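Local coordinates for protein lovastatin nonaketide synthase, polyketide synthase component (Aspergillus terreus, PDB 7CPX) that builds the nonaketide dihydromonacolin L from malonyl-CoA as an iterative, homodimeric polyketide synthase in lovastatin biosynthesis, working in complex with the enoylreductase LovC, at residues G1056-S1061 with L1084-V1089; L1966-P1971 with H1990-S1995; L2035-S2040 with T2121-S2126. The protein carries 2 engineered substitutions. One frame throughout, in Å; residues are numbered along the deposited sequence.

Interaction 1. Residues G1056-S1061 with L1084-V1089; sequences GSMTIS and LTIEDV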
ATOM      1  N   GLY A1056     -12.379  11.292  19.900  1.00 99.14           N
ATOM      2  CA  GLY A1056     -11.471  12.366  19.556  1.00 99.14           C
ATOM      3  C   GLY A1056     -10.039  11.935  19.361  1.00 99.14           C
ATOM      4  O   GLY A1056      -9.130  12.741  19.576  1.00 99.14           O
ATOM      5  N   SER A1057      -9.804  10.686  18.961  1.00 94.65           N
ATOM      6  CA  SER A1057      -8.447  10.176  18.833  1.00 94.65           C
ATOM      7  C   SER A1057      -8.291   9.404  17.531  1.00 94.65           C
ATOM      8  O   SER A1057      -9.266   8.922  16.945  1.00 94.65           O
ATOM      9  CB  SER A1057      -8.070   9.280  20.020  1.00 94.65           C
ATOM     10  OG  SER A1057      -9.041   8.271  20.230  1.00 94.65           O
ATOM     11  N   MET A1058      -7.048   9.311  17.073  1.00 87.45           N
ATOM     12  CA  MET A1058      -6.744   8.524  15.884  1.00 87.45           C
ATOM     13  C   MET A1058      -5.331   7.976  15.998  1.00 87.45           C
ATOM     14  O   MET A1058      -4.367   8.745  16.018  1.00 87.45           O
ATOM     15  CB  MET A1058      -6.901   9.369  14.622  1.00 87.45           C
ATOM     16  CG  MET A1058      -6.671   8.603  13.341  1.00 87.45           C
ATOM     17  SD  MET A1058      -7.082   9.558  11.869  1.00 87.45           S
ATOM     18  CE  MET A1058      -8.869   9.603  11.974  1.00 87.45           C
ATOM     19  N   THR A1059      -5.215   6.654  16.071  1.00 85.54           N
ATOM     20  CA  THR A1059      -3.930   5.972  16.157  1.00 85.54           C
ATOM     21  C   THR A1059      -3.587   5.367  14.803  1.00 85.54           C
ATOM     22  O   THR A1059      -4.373   4.592  14.244  1.00 85.54           O
ATOM     23  CB  THR A1059      -3.954   4.885  17.232  1.00 85.54           C
ATOM     24  OG1 THR A1059      -4.394   5.446  18.473  1.00 85.54           O
ATOM     25  CG2 THR A1059      -2.566   4.292  17.415  1.00 85.54           C
ATOM     26  N   ILE A1060      -2.406   5.715  14.294  1.00 81.60           N
ATOM     27  CA  ILE A1060      -1.994   5.383  12.936  1.00 81.60           C
ATOM     28  C   ILE A1060      -0.570   4.848  12.936  1.00 81.60           C
ATOM     29  O   ILE A1060       0.383   5.601  13.147  1.00 81.60           O
ATOM     30  CB  ILE A1060      -2.095   6.614  12.014  1.00 81.60           C
ATOM     31  CG1 ILE A1060      -3.411   7.358  12.244  1.00 81.60           C
ATOM     32  CG2 ILE A1060      -1.968   6.201  10.560  1.00 81.60           C
ATOM     33  CD1 ILE A1060      -3.536   8.620  11.427  1.00 81.60           C
ATOM     34  N   SER A1061      -0.407   3.556  12.684  1.00 79.87           N
ATOM     35  CA  SER A1061       0.935   3.012  12.529  1.00 79.87           C
ATOM     36  C   SER A1061       1.498   3.424  11.176  1.00 79.87           C
ATOM     37  O   SER A1061       0.885   3.187  10.134  1.00 79.87           O
ATOM     38  CB  SER A1061       0.910   1.490  12.651  1.00 79.87           C
ATOM     39  OG  SER A1061       0.386   1.087  13.904  1.00 79.87           O
ATOM     40  N   LEU A1084      -3.342  11.256  16.945  1.00 84.83           N
ATOM     41  CA  LEU A1084      -3.938  12.524  16.560  1.00 84.83           C
ATOM     42  C   LEU A1084      -5.114  12.812  17.480  1.00 84.83           C
ATOM     43  O   LEU A1084      -6.054  12.015  17.558  1.00 84.83           O
ATOM     44  CB  LEU A1084      -4.405  12.489  15.106  1.00 84.83           C
ATOM     45  CG  LEU A1084      -3.373  12.449  13.978  1.00 84.83           C
ATOM     46  CD1 LEU A1084      -2.326  11.380  14.210  1.00 84.83           C
ATOM     47  CD2 LEU A1084      -4.090  12.201  12.663  1.00 84.83           C
ATOM     48  N   THR A1085      -5.044  13.936  18.187  1.00 89.24           N
ATOM     49  CA  THR A1085      -6.197  14.500  18.871  1.00 89.24           C
ATOM     50  C   THR A1085      -6.890  15.429  17.886  1.00 89.24           C
ATOM     51  O   THR A1085      -6.302  16.425  17.453  1.00 89.24           O
ATOM     52  CB  THR A1085      -5.776  15.252  20.132  1.00 89.24           C
ATOM     53  OG1 THR A1085      -5.068  14.366  21.007  1.00 89.24           O
ATOM     54  CG2 THR A1085      -6.991  15.815  20.858  1.00 89.24           C
ATOM     55  N   ILE A1086      -8.135  15.100  17.536  1.00 90.05           N
ATOM     56  CA  ILE A1086      -8.794  15.649  16.361  1.00 90.05           C
ATOM     57  C   ILE A1086     -10.135  16.257  16.741  1.00 90.05           C
ATOM     58  O   ILE A1086     -10.684  16.005  17.817  1.00 90.05           O
ATOM     59  CB  ILE A1086      -8.999  14.573  15.275  1.00 90.05           C
ATOM     60  CG1 ILE A1086      -9.542  13.288  15.908  1.00 90.05           C
ATOM     61  CG2 ILE A1086      -7.700  14.304  14.554  1.00 90.05           C
ATOM     62  CD1 ILE A1086      -9.938  12.228  14.909  1.00 90.05           C
ATOM     63  N   GLU A1087     -10.658  17.069  15.827  1.00 94.77           N
ATOM     64  CA  GLU A1087     -11.996  17.628  15.920  1.00 94.77           C
ATOM     65  C   GLU A1087     -12.644  17.570  14.543  1.00 94.77           C
ATOM     66  O   GLU A1087     -11.974  17.384  13.524  1.00 94.77           O
ATOM     67  CB  GLU A1087     -11.970  19.070  16.448  1.00 94.77           C
ATOM     68  CG  GLU A1087     -11.232  20.051  15.554  1.00 94.77           C
ATOM     69  CD  GLU A1087     -11.260  21.465  16.101  1.00 94.77           C
ATOM     70  OE1 GLU A1087     -11.849  21.671  17.183  1.00 94.77           O
ATOM     71  OE2 GLU A1087     -10.695  22.368  15.451  1.00 94.77           O
ATOM     72  N   ASP A1088     -13.967  17.737  14.519  1.00 99.73           N
ATOM     73  CA  ASP A1088     -14.714  17.573  13.279  1.00 99.73           C
ATOM     74  C   ASP A1088     -14.341  18.606  12.224  1.00 99.73           C
ATOM     75  O   ASP A1088     -14.644  18.402  11.043  1.00 99.73           O
ATOM     76  CB  ASP A1088     -16.217  17.645  13.557  1.00 99.73           C
ATOM     77  CG  ASP A1088     -16.631  18.960  14.188  1.00 99.73           C
ATOM     78  OD1 ASP A1088     -15.744  19.792  14.476  1.00 99.73           O
ATOM     79  OD2 ASP A1088     -17.846  19.166  14.394  1.00 99.73           O
ATOM     80  N   VAL A1089     -13.700  19.703  12.611  1.00 96.37           N
ATOM     81  CA  VAL A1089     -13.343  20.746  11.658  1.00 96.37           C
ATOM     82  C   VAL A1089     -12.326  20.195  10.667  1.00 96.37           C
ATOM     83  O   VAL A1089     -12.490  20.330   9.455  1.00 96.37           O
ATOM     84  CB  VAL A1089     -12.794  22.001  12.367  1.00 96.37           C
ATOM     85  CG1 VAL A1089     -12.465  23.089  11.352  1.00 96.37           C
ATOM     86  CG2 VAL A1089     -13.790  22.524  13.398  1.00 96.37           C
TER
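M1058 and L1084 meet through both backbone and side chains, and backbone bonding is the first kind of interaction between these antiparallel strands. L1084 N donates to M1058 O at 2.9 Å in an almost straight bond, with 170° at the hydrogen; the return bond, M1058 N to L1084 O, is strongly bent and weak. Further along, I1086 N reaches G1056 O at 3.3 Å, approaching from above the carbonyl plane. Two CA-H...O contacts supplement the pairing, S1057 CA on L1084 O at 3.3 Å and T1085 CA on G1056 O.

The strands are the arms of a hairpin in the dehydratase domain, within what is probably its N-terminal hotdog fold, where a sheet wraps around a long helix. Just before the first arm, G1056 forms a G1 bulge with S1057, both facing A1052 of the adjoining strand 1040-1052; its positive phi of 72° suits a residue lacking a side chain.

Apolar contact is the second kind. M1058 CB lies 4.0 Å from L1084 CB. A bend at chi3 (-71°) places M1058 CE 4.1 Å from I1086 CD1, the two side chains crossing at about a right angle. I1060 CD1 touches L1084 CD2 at 3.8 Å, again with crossed chains. M1058 and I1060 also pack on I1009, and L1084 on A1006, both from the helix 995-1012 that the sheet wraps.

Beyond the pair, S1057 OG is hydrogen-bonded to R1050 NH1. T1085 packs against R2015 of the second subunit.

Interaction 2. Residues L1966-P1971 with H1990-S1995; sequences LVLNPP and HLATTS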
ATOM      1  N   LEU A1966      -5.482 -15.928  42.853  1.00115.70           N
ATOM      2  CA  LEU A1966      -5.052 -16.854  41.816  1.00115.70           C
ATOM      3  C   LEU A1966      -3.676 -16.439  41.321  1.00115.70           C
ATOM      4  O   LEU A1966      -3.443 -15.256  41.055  1.00115.70           O
ATOM      5  CB  LEU A1966      -6.047 -16.876  40.653  1.00115.70           C
ATOM      6  CG  LEU A1966      -5.656 -17.724  39.439  1.00115.70           C
ATOM      7  CD1 LEU A1966      -5.538 -19.189  39.816  1.00115.70           C
ATOM      8  CD2 LEU A1966      -6.663 -17.543  38.317  1.00115.70           C
ATOM      9  N   VAL A1967      -2.774 -17.408  41.200  1.00117.22           N
ATOM     10  CA  VAL A1967      -1.423 -17.185  40.699  1.00117.22           C
ATOM     11  C   VAL A1967      -1.276 -17.982  39.413  1.00117.22           C
ATOM     12  O   VAL A1967      -1.501 -19.200  39.402  1.00117.22           O
ATOM     13  CB  VAL A1967      -0.356 -17.597  41.725  1.00117.22           C
ATOM     14  CG1 VAL A1967       1.026 -17.220  41.225  1.00117.22           C
ATOM     15  CG2 VAL A1967      -0.637 -16.949  43.068  1.00117.22           C
ATOM     16  N   LEU A1968      -0.880 -17.303  38.342  1.00113.05           N
ATOM     17  CA  LEU A1968      -0.871 -17.874  37.004  1.00113.05           C
ATOM     18  C   LEU A1968       0.546 -18.260  36.599  1.00113.05           C
ATOM     19  O   LEU A1968       1.474 -17.451  36.710  1.00113.05           O
ATOM     20  CB  LEU A1968      -1.455 -16.886  35.993  1.00113.05           C
ATOM     21  CG  LEU A1968      -1.381 -17.301  34.521  1.00113.05           C
ATOM     22  CD1 LEU A1968      -2.036 -18.654  34.305  1.00113.05           C
ATOM     23  CD2 LEU A1968      -2.031 -16.248  33.641  1.00113.05           C
ATOM     24  N   ASN A1969       0.697 -19.495  36.131  1.00114.11           N
ATOM     25  CA  ASN A1969       1.963 -20.019  35.634  1.00114.11           C
ATOM     26  C   ASN A1969       3.144 -19.685  36.552  1.00114.11           C
ATOM     27  O   ASN A1969       4.132 -19.097  36.108  1.00114.11           O
ATOM     28  CB  ASN A1969       2.229 -19.509  34.225  1.00114.11           C
ATOM     29  CG  ASN A1969       3.389 -20.219  33.559  1.00114.11           C
ATOM     30  OD1 ASN A1969       3.787 -21.307  33.974  1.00114.11           O
ATOM     31  ND2 ASN A1969       3.938 -19.608  32.518  1.00114.11           N
ATOM     32  N   PRO A1970       3.070 -20.042  37.831  1.00117.76           N
ATOM     33  CA  PRO A1970       4.229 -19.892  38.702  1.00117.76           C
ATOM     34  C   PRO A1970       5.163 -21.078  38.558  1.00117.76           C
ATOM     35  O   PRO A1970       4.743 -22.156  38.110  1.00117.76           O
ATOM     36  CB  PRO A1970       3.605 -19.838  40.100  1.00117.76           C
ATOM     37  CG  PRO A1970       2.419 -20.720  39.982  1.00117.76           C
ATOM     38  CD  PRO A1970       1.898 -20.537  38.574  1.00117.76           C
ATOM     39  N   PRO A1971       6.435 -20.927  38.922  1.00119.84           N
ATOM     40  CA  PRO A1971       7.323 -22.093  38.959  1.00119.84           C
ATOM     41  C   PRO A1971       6.776 -23.166  39.890  1.00119.84           C
ATOM     42  O   PRO A1971       6.157 -22.874  40.914  1.00119.84           O
ATOM     43  CB  PRO A1971       8.644 -21.516  39.478  1.00119.84           C
ATOM     44  CG  PRO A1971       8.616 -20.090  39.064  1.00119.84           C
ATOM     45  CD  PRO A1971       7.174 -19.662  39.074  1.00119.84           C
ATOM     46  N   HIS A1990      -4.940 -20.244  44.640  1.00116.76           N
ATOM     47  CA  HIS A1990      -5.156 -21.157  43.529  1.00116.76           C
ATOM     48  C   HIS A1990      -3.981 -21.053  42.571  1.00116.76           C
ATOM     49  O   HIS A1990      -3.429 -19.967  42.369  1.00116.76           O
ATOM     50  CB  HIS A1990      -6.460 -20.839  42.795  1.00116.76           C
ATOM     51  CG  HIS A1990      -7.675 -20.899  43.666  1.00116.76           C
ATOM     52  ND1 HIS A1990      -8.314 -22.080  43.971  1.00116.76           N
ATOM     53  CD2 HIS A1990      -8.370 -19.921  44.294  1.00116.76           C
ATOM     54  CE1 HIS A1990      -9.350 -21.828  44.752  1.00116.76           C
ATOM     55  NE2 HIS A1990      -9.406 -20.526  44.963  1.00116.76           N
ATOM     56  N   LEU A1991      -3.586 -22.186  41.999  1.00117.59           N
ATOM     57  CA  LEU A1991      -2.475 -22.251  41.061  1.00117.59           C
ATOM     58  C   LEU A1991      -3.004 -22.577  39.674  1.00117.59           C
ATOM     59  O   LEU A1991      -3.783 -23.522  39.508  1.00117.59           O
ATOM     60  CB  LEU A1991      -1.453 -23.304  41.488  1.00117.59           C
ATOM     61  CG  LEU A1991      -0.843 -23.159  42.881  1.00117.59           C
ATOM     62  CD1 LEU A1991       0.256 -24.188  43.069  1.00117.59           C
ATOM     63  CD2 LEU A1991      -0.307 -21.757  43.101  1.00117.59           C
ATOM     64  N   ALA A1992      -2.578 -21.799  38.684  1.00111.93           N
ATOM     65  CA  ALA A1992      -2.899 -22.048  37.288  1.00111.93           C
ATOM     66  C   ALA A1992      -1.602 -22.124  36.499  1.00111.93           C
ATOM     67  O   ALA A1992      -0.727 -21.268  36.659  1.00111.93           O
ATOM     68  CB  ALA A1992      -3.804 -20.952  36.724  1.00111.93           C
ATOM     69  N   THR A1993      -1.475 -23.150  35.664  1.00109.97           N
ATOM     70  CA  THR A1993      -0.283 -23.353  34.855  1.00109.97           C
ATOM     71  C   THR A1993      -0.681 -23.559  33.403  1.00109.97           C
ATOM     72  O   THR A1993      -1.657 -24.254  33.109  1.00109.97           O
ATOM     73  CB  THR A1993       0.532 -24.558  35.346  1.00109.97           C
ATOM     74  OG1 THR A1993       1.720 -24.687  34.556  1.00109.97           O
ATOM     75  CG2 THR A1993      -0.283 -25.838  35.241  1.00109.97           C
ATOM     76  N   THR A1994       0.081 -22.946  32.500  1.00107.52           N
ATOM     77  CA  THR A1994      -0.137 -23.075  31.068  1.00107.52           C
ATOM     78  C   THR A1994       0.750 -24.141  30.439  1.00107.52           C
ATOM     79  O   THR A1994       0.742 -24.297  29.213  1.00107.52           O
ATOM     80  CB  THR A1994       0.101 -21.731  30.377  1.00107.52           C
ATOM     81  OG1 THR A1994       1.453 -21.311  30.593  1.00107.52           O
ATOM     82  CG2 THR A1994      -0.845 -20.680  30.927  1.00107.52           C
ATOM     83  N   SER A1995       1.513 -24.870  31.244  1.00108.04           N
ATOM     84  CA  SER A1995       2.388 -25.916  30.733  1.00108.04           C
ATOM     85  C   SER A1995       1.584 -27.001  30.026  1.00108.04           C
ATOM     86  O   SER A1995       0.620 -27.532  30.578  1.00108.04           O
ATOM     87  CB  SER A1995       3.205 -26.526  31.873  1.00108.04           C
ATOM     88  OG  SER A1995       4.074 -27.537  31.393  1.00108.04           O
TER
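L1966 and L1968 reach A1992 and its neighbours by the same pair of torsions: each has CG anti to the backbone N (chi1 175° and 174°), and a chi2 near +60° then carries CD1 toward the partner strand. L1966 CD1 arrives 3.5 Å from H1990 CB and 4.0 Å from A1992 CB, while L1968 CD1 stands 3.8 Å from that same methyl. One alanine thus receives two leucine branches. On the opposite face V1967 CB approaches L1991 CD2, and P1970 CG, beyond the strand, comes to 4.3 Å from that same CD2.

The backbones run parallel. V1967 bonds through both its polar atoms, its N to H1990 O at 2.9 Å and its O to A1992 N at 2.9 Å, each acceptor met nearly along its C=O axis. Past the strand, N1969 adopts a left-handed backbone conformation. The N1969 side chain crosses that of T1994 at about a right angle, with ND2 3.6 Å from T1994 OG1, but ND2 gives its hydrogen bond to S2036 OG instead.

Strand 1964-1968, helix 1972-1985 and strand 1988-1993 form a beta-alpha-beta unit of a five-stranded parallel, Rossmann-like sheet, consistent with an enoylreductase-like region. Helix 1972-1985 covers V1967, P1970 and L1991, helix 2041-2051 packs on L1968 and T1994 from the other face, and strand 2031-2034 continues the sheet beyond strand 1964-1968.

Interaction 3. Residues L2035-S2040 with T2121-S2126; sequences LSADQS and TRPDLS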
ATOM      1  N   LEU A2035       2.742 -14.603  37.203  1.00117.81           N
ATOM      2  CA  LEU A2035       4.173 -14.857  37.259  1.00117.81           C
ATOM      3  C   LEU A2035       4.690 -15.510  35.987  1.00117.81           C
ATOM      4  O   LEU A2035       5.833 -15.975  35.960  1.00117.81           O
ATOM      5  CB  LEU A2035       4.508 -15.733  38.468  1.00117.81           C
ATOM      6  CG  LEU A2035       4.007 -15.217  39.818  1.00117.81           C
ATOM      7  CD1 LEU A2035       4.552 -16.070  40.949  1.00117.81           C
ATOM      8  CD2 LEU A2035       4.384 -13.760  40.019  1.00117.81           C
ATOM      9  N   SER A2036       3.874 -15.556  34.936  1.00115.48           N
ATOM     10  CA  SER A2036       4.291 -16.153  33.676  1.00115.48           C
ATOM     11  C   SER A2036       5.446 -15.360  33.083  1.00115.48           C
ATOM     12  O   SER A2036       5.254 -14.243  32.592  1.00115.48           O
ATOM     13  CB  SER A2036       3.122 -16.205  32.693  1.00115.48           C
ATOM     14  OG  SER A2036       3.496 -16.857  31.492  1.00115.48           O
ATOM     15  N   ALA A2037       6.651 -15.930  33.124  1.00115.16           N
ATOM     16  CA  ALA A2037       7.800 -15.254  32.537  1.00115.16           C
ATOM     17  C   ALA A2037       7.596 -15.034  31.046  1.00115.16           C
ATOM     18  O   ALA A2037       7.902 -13.957  30.520  1.00115.16           O
ATOM     19  CB  ALA A2037       9.069 -16.062  32.794  1.00115.16           C
ATOM     20  N   ASP A2038       7.080 -16.042  30.349  1.00115.57           N
ATOM     21  CA  ASP A2038       6.752 -15.884  28.940  1.00115.57           C
ATOM     22  C   ASP A2038       5.572 -14.933  28.792  1.00115.57           C
ATOM     23  O   ASP A2038       4.553 -15.077  29.474  1.00115.57           O
ATOM     24  CB  ASP A2038       6.426 -17.241  28.317  1.00115.57           C
ATOM     25  CG  ASP A2038       6.175 -17.153  26.824  1.00115.57           C
ATOM     26  OD1 ASP A2038       6.327 -16.051  26.256  1.00115.57           O
ATOM     27  OD2 ASP A2038       5.824 -18.187  26.218  1.00115.57           O
ATOM     28  N   GLN A2039       5.712 -13.956  27.896  1.00115.01           N
ATOM     29  CA  GLN A2039       4.666 -12.962  27.696  1.00115.01           C
ATOM     30  C   GLN A2039       3.480 -13.504  26.912  1.00115.01           C
ATOM     31  O   GLN A2039       2.470 -12.803  26.788  1.00115.01           O
ATOM     32  CB  GLN A2039       5.248 -11.741  26.981  1.00115.01           C
ATOM     33  CG  GLN A2039       6.438 -11.125  27.698  1.00115.01           C
ATOM     34  CD  GLN A2039       7.037  -9.958  26.941  1.00115.01           C
ATOM     35  OE1 GLN A2039       6.473  -9.488  25.953  1.00115.01           O
ATOM     36  NE2 GLN A2039       8.189  -9.484  27.401  1.00115.01           N
ATOM     37  N   SER A2040       3.575 -14.727  26.384  1.00112.34           N
ATOM     38  CA  SER A2040       2.469 -15.291  25.617  1.00112.34           C
ATOM     39  C   SER A2040       1.193 -15.344  26.447  1.00112.34           C
ATOM     40  O   SER A2040       0.095 -15.111  25.928  1.00112.34           O
ATOM     41  CB  SER A2040       2.839 -16.688  25.120  1.00112.34           C
ATOM     42  OG  SER A2040       3.140 -17.548  26.204  1.00112.34           O
ATOM     43  N   THR A2121      13.866 -10.221  28.241  1.00118.37           N
ATOM     44  CA  THR A2121      12.470 -10.409  27.864  1.00118.37           C
ATOM     45  C   THR A2121      11.974 -11.809  28.199  1.00118.37           C
ATOM     46  O   THR A2121      10.768 -11.996  28.391  1.00118.37           O
ATOM     47  CB  THR A2121      12.283 -10.137  26.371  1.00118.37           C
ATOM     48  OG1 THR A2121      13.038 -11.086  25.609  1.00118.37           O
ATOM     49  CG2 THR A2121      12.746  -8.730  26.023  1.00118.37           C
ATOM     50  N   ARG A2122      12.873 -12.787  28.279  1.00116.24           N
ATOM     51  CA  ARG A2122      12.515 -14.138  28.687  1.00116.24           C
ATOM     52  C   ARG A2122      13.167 -14.452  30.027  1.00116.24           C
ATOM     53  O   ARG A2122      14.102 -15.261  30.084  1.00116.24           O
ATOM     54  CB  ARG A2122      12.958 -15.168  27.648  1.00116.24           C
ATOM     55  CG  ARG A2122      12.184 -15.143  26.345  1.00116.24           C
ATOM     56  CD  ARG A2122      12.576 -16.332  25.482  1.00116.24           C
ATOM     57  NE  ARG A2122      11.947 -16.310  24.168  1.00116.24           N
ATOM     58  CZ  ARG A2122      12.421 -15.653  23.118  1.00116.24           C
ATOM     59  NH1 ARG A2122      13.513 -14.911  23.200  1.00116.24           N
ATOM     60  NH2 ARG A2122      11.783 -15.745  21.955  1.00116.24           N
ATOM     61  N   PRO A2123      12.715 -13.842  31.120  1.00117.34           N
ATOM     62  CA  PRO A2123      13.304 -14.162  32.423  1.00117.34           C
ATOM     63  C   PRO A2123      13.094 -15.629  32.758  1.00117.34           C
ATOM     64  O   PRO A2123      12.042 -16.206  32.477  1.00117.34           O
ATOM     65  CB  PRO A2123      12.556 -13.240  33.390  1.00117.34           C
ATOM     66  CG  PRO A2123      11.267 -12.947  32.717  1.00117.34           C
ATOM     67  CD  PRO A2123      11.548 -12.951  31.243  1.00117.34           C
ATOM     68  N   ASP A2124      14.111 -16.236  33.356  1.00123.04           N
ATOM     69  CA  ASP A2124      14.061 -17.638  33.755  1.00123.04           C
ATOM     70  C   ASP A2124      13.986 -17.663  35.278  1.00123.04           C
ATOM     71  O   ASP A2124      15.003 -17.759  35.967  1.00123.04           O
ATOM     72  CB  ASP A2124      15.270 -18.406  33.231  1.00123.04           C
ATOM     73  CG  ASP A2124      15.051 -19.906  33.229  1.00123.04           C
ATOM     74  OD1 ASP A2124      14.310 -20.399  34.106  1.00123.04           O
ATOM     75  OD2 ASP A2124      15.617 -20.591  32.353  1.00123.04           O
ATOM     76  N   LEU A2125      12.768 -17.569  35.800  1.00120.38           N
ATOM     77  CA  LEU A2125      12.575 -17.581  37.239  1.00120.38           C
ATOM     78  C   LEU A2125      12.985 -18.932  37.810  1.00120.38           C
ATOM     79  O   LEU A2125      12.920 -19.964  37.136  1.00120.38           O
ATOM     80  CB  LEU A2125      11.118 -17.273  37.584  1.00120.38           C
ATOM     81  CG  LEU A2125      10.532 -16.044  36.884  1.00120.38           C
ATOM     82  CD1 LEU A2125       9.171 -15.691  37.460  1.00120.38           C
ATOM     83  CD2 LEU A2125      11.481 -14.859  36.979  1.00120.38           C
ATOM     84  N   SER A2126      13.420 -18.916  39.068  1.00123.25           N
ATOM     85  CA  SER A2126      13.994 -20.078  39.739  1.00123.25           C
ATOM     86  C   SER A2126      15.305 -20.519  39.103  1.00123.25           C
ATOM     87  O   SER A2126      15.716 -21.673  39.261  1.00123.25           O
ATOM     88  CB  SER A2126      13.007 -21.251  39.768  1.00123.25           C
ATOM     89  OG  SER A2126      11.801 -20.883  40.412  1.00123.25           O
TER
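T2121 lies opposite the tip of Q2039. It begins a segment between helix 2111-2117 and strand 2128-2130, while 2035-2040 links strand 2031-2034 to helix 2041-2051; the contact thus ties the end of a parallel sheet to the chain entering strand 2128-2130. The glutamine chain is extended beyond CG and brings NE2 to 3.7 Å from T2121 O, a polar approach too long to count as a bond. R2122 serves outside partners: NH1 is hydrogen-bonded to E1054 O of the second subunit and forms a long, weak ion pair with D2119.

P2123 is the middle of the contact. Ring atoms CG and CD reach A2037, with CG 3.8 Å from A2037 CB and CD 3.9 Å from A2037 O. D2124 O accepts from T2127 OG1. L2125 returns toward the first loop: CG sits beside the backbone N (chi1 -49°) and comes 4.3 Å from A2037 CB, while CD1 lies 3.7 Å from L2035 O. The same leucine touches P1971 and, on strand 1869-1883, H1879, on which P2123 also packs.

The loop 2035-2040 is shaped from within. D2038 makes a capping bond at the turn leading into helix 2041-2051, accepting from S2040 N through OD1 at 3.1 Å and bonding S2040 OG through OD2 at 2.8 Å; both oxygens are met from above the carboxylate plane. S2036 OG donates to D2038 O, on a lone pair in the carbonyl plane.

With D2038, S2036 and S2040 bonded to one another, what joins the two loops is chiefly the van der Waals fit of A2037 against P2123 and L2125, dependent on shape rather than on directional bonds.

How the interactions relate
The three contacts grade from core to surface. Interaction 2 is buried and combines regular parallel bonding with leucine and alanine packing; interaction 1 is partly buried, an antiparallel hairpin whose inner side rests on a helix; interaction 3 is a surface meeting of loops. Interactions 2 and 3 share one parallel sheet, since loop 2035-2040 follows strand 2031-2034, the neighbour of strand 1964-1968; their centres are about 12 Å apart, and besides the N1969-S2036 bond, L1968 O probably accepts from L2035 N. Interaction 1 lies in the dehydratase domain, its nearest atoms about 17 Å from interaction 3 within the chain, yet R2122 packs on G1056 of the second subunit, relating the two across the dimer.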